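Local structure of Lin0012 protein (Listeria innocua, 3K17) at the interface of chains A and B. The protein probably acts as an ATP-dependent phosphomevalonate kinase of the GHMP kinase family, phosphorylating an intermediate of the mevalonate route to isopentenyl diphosphate. Numbering follows the deposited sequence. Chains: chain A/B, Lin0012 protein.

Contact 1 and contact 2 lie about 29 Å apart, measured between the centres of their C-alpha atoms, and join the same two chains without sharing a residue or an element. Contact 1 sets one end of helix 226-239 against the opposite end of the partner's equivalent helix. Contact 2 places the end of helix 180-187 and the loop after it on the partner's helices 76-91 and 141-156. Because the interface is two-fold symmetric, each contact has a twin with the chains exchanged, so the pair is braced at widely spaced points. The coordinates alone do not prove that this pairing is biological.

Contact 1: the interface of chains A and B. Residues chain A 228, 232; chain B 238-239.
A:Lys228 and B:Glu239 meet as two bent side chains laid across one another, the carboxylate lying beside the lysine's aliphatic arm instead of beyond its ammonium end. The evidence is in the spread of contacts to a single oxygen: B:Glu239 OE2 lies 3.4 Å from A:Lys228 CG and 3.5 Å from A:Lys228 CE. The still shorter approach to the intervening methylene CD is doubtful and carries no weight. A:Lys228 NZ and B:Glu239 OE2 form a long salt bridge of 3.8 Å. Its approach is oblique, for the angle CE-NZ-OE2 is about 65°, so attraction between the charges probably matters more here than a directed N-H bond. The lysine runs extended from the backbone as far as CD and then turns at chi3 (70°), which carries NZ aside while the methylenes stay against the carboxylate. A:Gln232, one helical turn further along, comes to the same oxygen from another direction. Its amide NE2 stands 3.7 Å from B:Glu239 OE2, too long for a firm bond, with the amide and carboxylate planes 31° apart. Nearer the helix axes, B:Gln238 CB packs 3.9 Å from A:Lys228 CA, an apolar contact close to the backbone. A:Lys228 belongs to the first turn of helix 226-239 and B:Glu239 closes helix 227-239, so opposite helix ends are paired across this homomeric interface. The N-terminal end of the chain A helix could modestly favour the carboxylate arriving from chain B. The other carboxylate oxygen, B:Glu239 OE1, is turned away, 5.0 Å from A:Lys228 NZ.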
loop_
_atom_site.group_PDB
_atom_site.type_symbol
_atom_site.label_atom_id
_atom_site.label_comp_id
_atom_site.label_asym_id
_atom_site.label_seq_id
_atom_site.Cartn_x
_atom_site.Cartn_y
_atom_site.Cartn_z
ATOM N N LYS A 228 -26.606 4.458 7.075
ATOM C CA LYS A 228 -26.692 5.595 7.979
ATOM C C LYS A 228 -27.752 5.412 9.070
ATOM O O LYS A 228 -27.480 5.637 10.248
ATOM C CB LYS A 228 -26.986 6.866 7.188
ATOM C CG LYS A 228 -26.523 8.134 7.879
ATOM C CD LYS A 228 -27.166 9.364 7.265
ATOM C CE LYS A 228 -28.653 9.425 7.602
ATOM N NZ LYS A 228 -29.315 10.628 7.026
ATOM N N GLN A 232 -27.082 4.457 13.065
ATOM C CA GLN A 232 -27.556 5.423 14.045
ATOM C C GLN A 232 -28.381 4.720 15.123
ATOM O O GLN A 232 -28.211 4.988 16.314
ATOM C CB GLN A 232 -28.394 6.512 13.364
ATOM C CG GLN A 232 -27.598 7.398 12.412
ATOM C CD GLN A 232 -28.457 8.430 11.697
ATOM O OE1 GLN A 232 -29.467 8.094 11.073
ATOM N NE2 GLN A 232 -28.055 9.694 11.779
ATOM N N GLN B 238 -20.637 7.047 8.648
ATOM C CA GLN B 238 -21.735 7.068 7.686
ATOM C C GLN B 238 -22.304 8.468 7.497
ATOM O O GLN B 238 -22.448 8.945 6.375
ATOM C CB GLN B 238 -22.859 6.144 8.163
ATOM C CG GLN B 238 -22.382 4.786 8.616
ATOM C CD GLN B 238 -21.795 3.981 7.485
ATOM O OE1 GLN B 238 -20.923 3.143 7.698
ATOM N NE2 GLN B 238 -22.281 4.220 6.274
ATOM N N GLU B 239 -22.623 9.112 8.611
ATOM C CA GLU B 239 -23.204 10.446 8.623
ATOM C C GLU B 239 -22.305 11.551 8.060
ATOM O O GLU B 239 -22.799 12.484 7.425
ATOM C CB GLU B 239 -23.619 10.794 10.057
ATOM C CG GLU B 239 -24.231 12.179 10.249
ATOM C CD GLU B 239 -25.639 12.302 9.681
ATOM O OE1 GLU B 239 -26.269 13.366 9.882
ATOM O OE2 GLU B 239 -26.116 11.344 9.034
#

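Contact 2: the interface of chains A and B. Residues chain A 185, 188-189; chain B 80, 83-84, 150, 154.
The phenol ring of A:Tyr189 lies against B:Asn83, whose CB stands over one face, 3.6 Å from the ring centroid. That CB is almost equally far from all six ring carbons, which identifies a centred CH-pi contact. From there the amide runs out past the rim near CZ, its plane tilted 30° from the ring, and brings B:Asn83 OD1 to 3.5 Å from the phenolic oxygen A:Tyr189 OH, above the ring plane, a loose polar approach and not an evident bond. At the ring's edge and in its plane lies the carboxylate oxygen B:Glu80 OE2, 3.7 Å from A:Tyr189 CD2. The same OE2 is 2.6 Å from the backbone carbonyl A:His185 O. As two acceptors these would clash; a proton on the carboxyl group could reconcile them, but none is seen, so the pair remains doubtful. The other oxygen, B:Glu80 OE1, faces the histidine's methylene, A:His185 CB, at 3.3 Å. Farther along the interface A:Ala188 CB sits beside B:Glu80 and meets both methyl groups of B:Val154, with CG2 at 4.1 Å. Behind these contacts, B:Glu80, B:Asn83 and B:Ile84 share helix 76-91 at a spacing that turns them towards the same partner segment. B:Glu80 reaches it through a bend at chi2 (75°). In A:Tyr189, CG sits between backbone N and carbonyl carbon (chi1 70°), presenting the ring to B:Asn83 while its CB packs on the backbone where B:Asn83 joins B:Ile84. Helix 141-156 contributes B:Val154 and a slight touch from B:Leu150. At that margin, the imidazole carbon A:His185 CD2 lies 3.6 Å from the carbonyl B:Val154 O.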
loop_
_atom_site.group_PDB
_atom_site.type_symbol
_atom_site.label_atom_id
_atom_site.label_comp_id
_atom_site.label_asym_id
_atom_site.label_seq_id
_atom_site.Cartn_x
_atom_site.Cartn_y
_atom_site.Cartn_z
ATOM N N HIS A 185 -20.961 -16.868 15.782
ATOM C CA HIS A 185 -19.890 -17.526 16.527
ATOM C C HIS A 185 -19.465 -18.812 15.845
ATOM O O HIS A 185 -18.275 -19.087 15.708
ATOM C CB HIS A 185 -20.340 -17.846 17.954
ATOM C CG HIS A 185 -20.562 -16.637 18.806
ATOM N ND1 HIS A 185 -21.079 -16.713 20.083
ATOM C CD2 HIS A 185 -20.335 -15.324 18.571
ATOM C CE1 HIS A 185 -21.160 -15.498 20.596
ATOM N NE2 HIS A 185 -20.715 -14.637 19.700
ATOM N N ALA A 188 -17.016 -19.440 12.565
ATOM C CA ALA A 188 -15.578 -19.665 12.652
ATOM C C ALA A 188 -15.169 -21.116 12.879
ATOM O O ALA A 188 -14.038 -21.488 12.561
ATOM C CB ALA A 188 -14.979 -18.799 13.751
ATOM N N TYR A 189 -16.062 -21.946 13.418
ATOM C CA TYR A 189 -15.672 -23.326 13.683
ATOM C C TYR A 189 -16.588 -24.452 13.221
ATOM O O TYR A 189 -16.280 -25.621 13.445
ATOM C CB TYR A 189 -15.344 -23.494 15.176
ATOM C CG TYR A 189 -16.520 -23.412 16.129
ATOM C CD1 TYR A 189 -17.207 -24.562 16.520
ATOM C CD2 TYR A 189 -16.927 -22.191 16.663
ATOM C CE1 TYR A 189 -18.269 -24.498 17.424
ATOM C CE2 TYR A 189 -17.989 -22.114 17.566
ATOM C CZ TYR A 189 -18.656 -23.275 17.944
ATOM O OH TYR A 189 -19.702 -23.213 18.846
ATOM N N GLU B 80 -15.096 -19.626 22.553
ATOM C CA GLU B 80 -14.944 -19.568 21.097
ATOM C C GLU B 80 -13.530 -20.014 20.729
ATOM O O GLU B 80 -13.325 -20.735 19.744
ATOM C CB GLU B 80 -15.183 -18.138 20.594
ATOM C CG GLU B 80 -15.051 -17.946 19.081
ATOM C CD GLU B 80 -16.243 -18.484 18.299
ATOM O OE1 GLU B 80 -17.289 -18.759 18.921
ATOM O OE2 GLU B 80 -16.139 -18.618 17.059
ATOM N N ASN B 83 -13.268 -23.660 21.039
ATOM C CA ASN B 83 -13.999 -24.299 19.955
ATOM C C ASN B 83 -13.256 -24.258 18.628
ATOM O O ASN B 83 -13.263 -25.240 17.881
ATOM C CB ASN B 83 -15.382 -23.662 19.812
ATOM C CG ASN B 83 -16.321 -24.062 20.936
ATOM O OD1 ASN B 83 -17.203 -23.297 21.328
ATOM N ND2 ASN B 83 -16.140 -25.271 21.452
ATOM N N ILE B 84 -12.614 -23.132 18.328
ATOM C CA ILE B 84 -11.881 -23.027 17.074
ATOM C C ILE B 84 -10.593 -23.845 17.173
ATOM O O ILE B 84 -10.141 -24.422 16.193
ATOM C CB ILE B 84 -11.561 -21.548 16.721
ATOM C CG1 ILE B 84 -11.162 -21.439 15.248
ATOM C CG2 ILE B 84 -10.438 -21.019 17.598
ATOM C CD1 ILE B 84 -11.055 -20.005 14.750
ATOM N N LEU B 150 -9.670 -14.951 14.053
ATOM C CA LEU B 150 -10.992 -15.401 13.638
ATOM C C LEU B 150 -11.895 -15.552 14.856
ATOM O O LEU B 150 -13.057 -15.145 14.833
ATOM C CB LEU B 150 -10.892 -16.742 12.896
ATOM C CG LEU B 150 -10.152 -16.670 11.553
ATOM C CD1 LEU B 150 -9.987 -18.055 10.959
ATOM C CD2 LEU B 150 -10.923 -15.767 10.597
ATOM N N VAL B 154 -15.266 -12.886 15.345
ATOM C CA VAL B 154 -16.686 -13.215 15.361
ATOM C C VAL B 154 -17.359 -12.953 16.701
ATOM O O VAL B 154 -18.566 -12.725 16.754
ATOM C CB VAL B 154 -16.933 -14.682 14.936
ATOM C CG1 VAL B 154 -16.364 -14.912 13.537
ATOM C CG2 VAL B 154 -16.297 -15.636 15.935
#